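Local structure of YPM (Yersinia pseudotuberculosis, 1PM4) at residues A[16-28]-A[106-118]. The protein acts as a superantigen, a bacterial mitogen that probably stimulates T cells, and adopts a jelly-roll fold. Residues are numbered along the deposited sequence; the frame is centred on the assembly and turned at random.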
# COMPACT_ATOMS: atom_id res chain seq x y z
N LYS A 16 -19.18 -6.72 -15.41
CA LYS A 16 -19.12 -6.72 -13.96
C LYS A 16 -18.43 -7.94 -13.36
O LYS A 16 -18.34 -7.99 -12.12
CB LYS A 16 -20.54 -6.53 -13.37
CG LYS A 16 -21.31 -5.34 -13.88
CD LYS A 16 -20.53 -4.03 -13.59
CE LYS A 16 -21.32 -2.78 -13.84
NZ LYS A 16 -20.52 -1.59 -13.87
N GLY A 17 -17.83 -8.80 -14.18
CA GLY A 17 -17.23 -10.01 -13.67
C GLY A 17 -15.89 -9.76 -12.96
O GLY A 17 -15.27 -8.66 -13.08
N GLU A 18 -15.44 -10.77 -12.23
CA GLU A 18 -14.13 -10.73 -11.62
C GLU A 18 -13.44 -12.04 -11.93
O GLU A 18 -14.11 -13.10 -11.87
CB GLU A 18 -14.17 -10.45 -10.13
CG GLU A 18 -15.08 -11.30 -9.31
CD GLU A 18 -15.03 -11.01 -7.81
OE1 GLU A 18 -15.11 -9.80 -7.51
OE2 GLU A 18 -15.04 -11.94 -6.96
N VAL A 19 -12.16 -11.99 -12.26
CA VAL A 19 -11.39 -13.18 -12.57
C VAL A 19 -10.11 -13.09 -11.76
O VAL A 19 -9.48 -12.02 -11.74
CB VAL A 19 -11.05 -13.22 -14.08
CG1 VAL A 19 -10.01 -14.29 -14.35
CG2 VAL A 19 -12.30 -13.50 -14.94
N CYS A 20 -9.75 -14.18 -11.03
CA CYS A 20 -8.55 -14.20 -10.24
C CYS A 20 -7.55 -15.23 -10.77
O CYS A 20 -7.95 -16.38 -11.11
CB CYS A 20 -8.87 -14.50 -8.77
SG CYS A 20 -9.53 -13.10 -7.88
N ILE A 21 -6.30 -14.81 -10.82
CA ILE A 21 -5.21 -15.60 -11.37
C ILE A 21 -4.17 -15.72 -10.26
O ILE A 21 -3.71 -14.73 -9.68
CB ILE A 21 -4.66 -14.97 -12.67
CG1 ILE A 21 -5.77 -14.98 -13.73
CG2 ILE A 21 -3.39 -15.75 -13.17
CD1 ILE A 21 -5.38 -14.37 -15.01
N ILE A 22 -3.84 -16.96 -9.92
CA ILE A 22 -2.88 -17.20 -8.84
C ILE A 22 -1.43 -17.38 -9.39
O ILE A 22 -1.22 -17.91 -10.45
CB ILE A 22 -3.32 -18.42 -8.00
CG1 ILE A 22 -2.48 -18.56 -6.74
CG2 ILE A 22 -3.21 -19.65 -8.75
CD1 ILE A 22 -3.29 -19.37 -5.69
N GLY A 23 -0.50 -16.97 -8.58
CA GLY A 23 0.93 -17.11 -8.86
C GLY A 23 1.62 -17.76 -7.69
O GLY A 23 1.22 -17.56 -6.54
N ASN A 24 2.69 -18.47 -8.00
CA ASN A 24 3.49 -19.16 -7.00
C ASN A 24 2.64 -20.00 -6.04
O ASN A 24 2.73 -19.86 -4.83
CB ASN A 24 4.34 -18.17 -6.21
CG ASN A 24 5.31 -18.87 -5.31
OD1 ASN A 24 5.78 -19.93 -5.67
ND2 ASN A 24 5.61 -18.31 -4.15
N LYS A 25 1.79 -20.86 -6.60
CA LYS A 25 0.63 -21.33 -5.84
C LYS A 25 1.08 -22.26 -4.66
O LYS A 25 0.56 -22.15 -3.53
CB LYS A 25 -0.47 -21.92 -6.76
CG LYS A 25 -0.01 -22.77 -7.97
CD LYS A 25 -1.22 -23.54 -8.61
CE LYS A 25 -1.40 -23.27 -10.11
NZ LYS A 25 -0.10 -23.38 -10.88
N GLU A 26 2.11 -23.06 -4.89
CA GLU A 26 2.75 -23.83 -3.80
C GLU A 26 3.61 -23.02 -2.79
O GLU A 26 4.24 -23.62 -1.92
CB GLU A 26 3.61 -24.96 -4.38
CG GLU A 26 4.96 -24.54 -4.97
CD GLU A 26 4.85 -23.93 -6.36
OE1 GLU A 26 4.88 -24.72 -7.35
OE2 GLU A 26 4.76 -22.67 -6.46
N GLY A 27 3.64 -21.69 -2.90
CA GLY A 27 4.44 -20.85 -2.03
C GLY A 27 5.90 -21.30 -1.95
O GLY A 27 6.42 -21.56 -0.86
N LYS A 28 6.54 -21.47 -3.10
CA LYS A 28 7.96 -21.71 -3.15
C LYS A 28 8.63 -20.39 -2.77
O LYS A 28 8.02 -19.31 -2.94
CB LYS A 28 8.40 -22.21 -4.54
N ASP A 106 6.75 -20.48 -12.36
CA ASP A 106 6.97 -21.68 -13.17
C ASP A 106 6.87 -21.27 -14.65
O ASP A 106 7.61 -20.38 -15.12
CB ASP A 106 6.03 -22.84 -12.74
CG ASP A 106 6.75 -23.91 -11.87
OD1 ASP A 106 8.00 -24.05 -11.95
OD2 ASP A 106 6.13 -24.65 -11.07
N ASP A 107 6.05 -22.00 -15.39
CA ASP A 107 5.46 -21.52 -16.60
C ASP A 107 3.95 -21.41 -16.35
O ASP A 107 3.38 -22.10 -15.46
CB ASP A 107 5.68 -22.52 -17.71
CG ASP A 107 7.13 -22.74 -17.98
OD1 ASP A 107 7.83 -23.29 -17.09
OD2 ASP A 107 7.65 -22.34 -19.03
N LYS A 108 3.30 -20.61 -17.16
CA LYS A 108 1.88 -20.48 -17.04
C LYS A 108 1.18 -21.86 -17.19
O LYS A 108 1.57 -22.70 -17.99
CB LYS A 108 1.40 -19.35 -17.98
CG LYS A 108 0.24 -19.63 -18.82
CD LYS A 108 0.07 -18.49 -19.79
CE LYS A 108 -1.25 -18.51 -20.44
NZ LYS A 108 -1.17 -17.99 -21.84
N GLU A 109 0.19 -22.08 -16.35
CA GLU A 109 -0.62 -23.28 -16.33
C GLU A 109 -2.09 -22.89 -16.34
O GLU A 109 -2.43 -21.86 -15.83
CB GLU A 109 -0.30 -24.08 -15.06
CG GLU A 109 1.15 -24.60 -15.07
CD GLU A 109 1.50 -25.53 -13.91
OE1 GLU A 109 0.76 -25.54 -12.90
OE2 GLU A 109 2.51 -26.26 -14.02
N ASP A 110 -2.94 -23.71 -16.96
CA ASP A 110 -4.38 -23.51 -16.98
C ASP A 110 -4.95 -23.31 -15.58
O ASP A 110 -5.79 -22.42 -15.38
CB ASP A 110 -5.07 -24.70 -17.63
CG ASP A 110 -4.94 -24.70 -19.15
OD1 ASP A 110 -4.12 -23.91 -19.69
OD2 ASP A 110 -5.66 -25.44 -19.88
N SER A 111 -4.43 -24.07 -14.63
CA SER A 111 -4.94 -24.05 -13.27
C SER A 111 -4.62 -22.72 -12.55
O SER A 111 -5.08 -22.49 -11.46
CB SER A 111 -4.42 -25.29 -12.50
OG SER A 111 -3.06 -25.20 -12.28
N ASP A 112 -3.84 -21.83 -13.18
CA ASP A 112 -3.55 -20.54 -12.56
C ASP A 112 -4.83 -19.70 -12.52
O ASP A 112 -4.92 -18.83 -11.69
CB ASP A 112 -2.45 -19.75 -13.29
CG ASP A 112 -1.09 -20.47 -13.34
OD1 ASP A 112 -0.82 -21.43 -12.53
OD2 ASP A 112 -0.21 -20.11 -14.15
N VAL A 113 -5.73 -19.91 -13.48
CA VAL A 113 -7.02 -19.19 -13.52
C VAL A 113 -7.94 -19.84 -12.52
O VAL A 113 -8.37 -21.00 -12.69
CB VAL A 113 -7.65 -19.15 -14.93
CG1 VAL A 113 -8.89 -18.28 -14.89
CG2 VAL A 113 -6.65 -18.53 -15.90
N LEU A 114 -8.16 -19.15 -11.43
CA LEU A 114 -8.98 -19.65 -10.34
C LEU A 114 -10.43 -19.69 -10.72
O LEU A 114 -10.96 -18.87 -11.51
CB LEU A 114 -8.83 -18.77 -9.08
CG LEU A 114 -7.42 -18.77 -8.52
CD1 LEU A 114 -7.44 -17.83 -7.34
CD2 LEU A 114 -6.88 -20.22 -8.12
N THR A 115 -11.13 -20.67 -10.16
CA THR A 115 -12.56 -20.69 -10.35
C THR A 115 -13.25 -19.66 -9.53
O THR A 115 -14.38 -19.27 -9.84
CB THR A 115 -13.20 -22.07 -10.03
OG1 THR A 115 -12.96 -22.40 -8.66
CG2 THR A 115 -12.64 -23.14 -10.82
N LYS A 116 -12.61 -19.20 -8.46
CA LYS A 116 -13.19 -18.24 -7.59
C LYS A 116 -12.19 -17.31 -6.95
O LYS A 116 -11.06 -17.72 -6.68
CB LYS A 116 -14.03 -18.95 -6.54
CG LYS A 116 -13.27 -19.63 -5.45
CD LYS A 116 -14.34 -20.06 -4.28
CE LYS A 116 -14.86 -18.81 -3.46
NZ LYS A 116 -16.37 -18.42 -3.65
N CYS A 117 -12.55 -16.04 -6.74
CA CYS A 117 -11.69 -15.13 -6.04
C CYS A 117 -11.92 -15.31 -4.54
O CYS A 117 -13.02 -15.68 -4.12
CB CYS A 117 -12.06 -13.67 -6.38
SG CYS A 117 -11.51 -13.20 -8.04
N PRO A 118 -10.99 -14.93 -3.70
CA PRO A 118 -11.32 -15.01 -2.25
C PRO A 118 -12.61 -14.20 -1.85
O PRO A 118 -13.02 -13.19 -2.50
CB PRO A 118 -10.04 -14.56 -1.56
CG PRO A 118 -8.92 -14.67 -2.67
CD PRO A 118 -9.63 -14.41 -3.96
O HOH W 1 -11.68 -16.19 -10.81
O HOH W 2 0.71 -20.16 -9.66
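Lys25 NZ is gripped by two carboxylates of the 106-118 segment, forming salt bridges of 2.7 Å to Asp112 OD1 and 3.1 Å to Glu109 OE1. The two approaches differ: Asp112 OD1 is met nearly along its C-O bond, whereas Glu109 OE1 is reached from above its carboxylate plane. The bend at chi3 (124°) lays CE of the lysine beside Ser111 OG, and a second bend at chi4 turns NZ toward the two carboxylates. The other oxygen of Asp112, OD2, accepts a bond from the backbone N of Glu109 and is hydrogen-bonded to the hydroxyl of Tyr9 on strand 6-13, fixing the carboxylate's rotation.

Beyond this network the backbones pair briefly. Ile22 N donates to Asp112 O (2.8 Å, 163° at the hydrogen), and Leu114 N to Cys20 O (2.8 Å), bracketing a single bridge between Ile21 and Val113. A water then joins Cys20 N to Leu114 O, continuing the pairing where direct bonds stop. Leu114 spreads its two methyls along one face of the strand, CD2 packing on Ile22 CG2 at 3.8 Å and CD1 on Cys20 CB. Further along, the Cys20 SG–Cys117 SG disulfide (2.0 Å, chi3 109°) ties down the C-terminal tail, with Pro118 CD 4.1 Å from Cys20 SG.

Strand 18-23 pairs along its other edge with strand 84-90, so the C-terminal segment covers, by one bridge, the outer edge of an outermost strand of one four-stranded antiparallel sheet of the jelly roll.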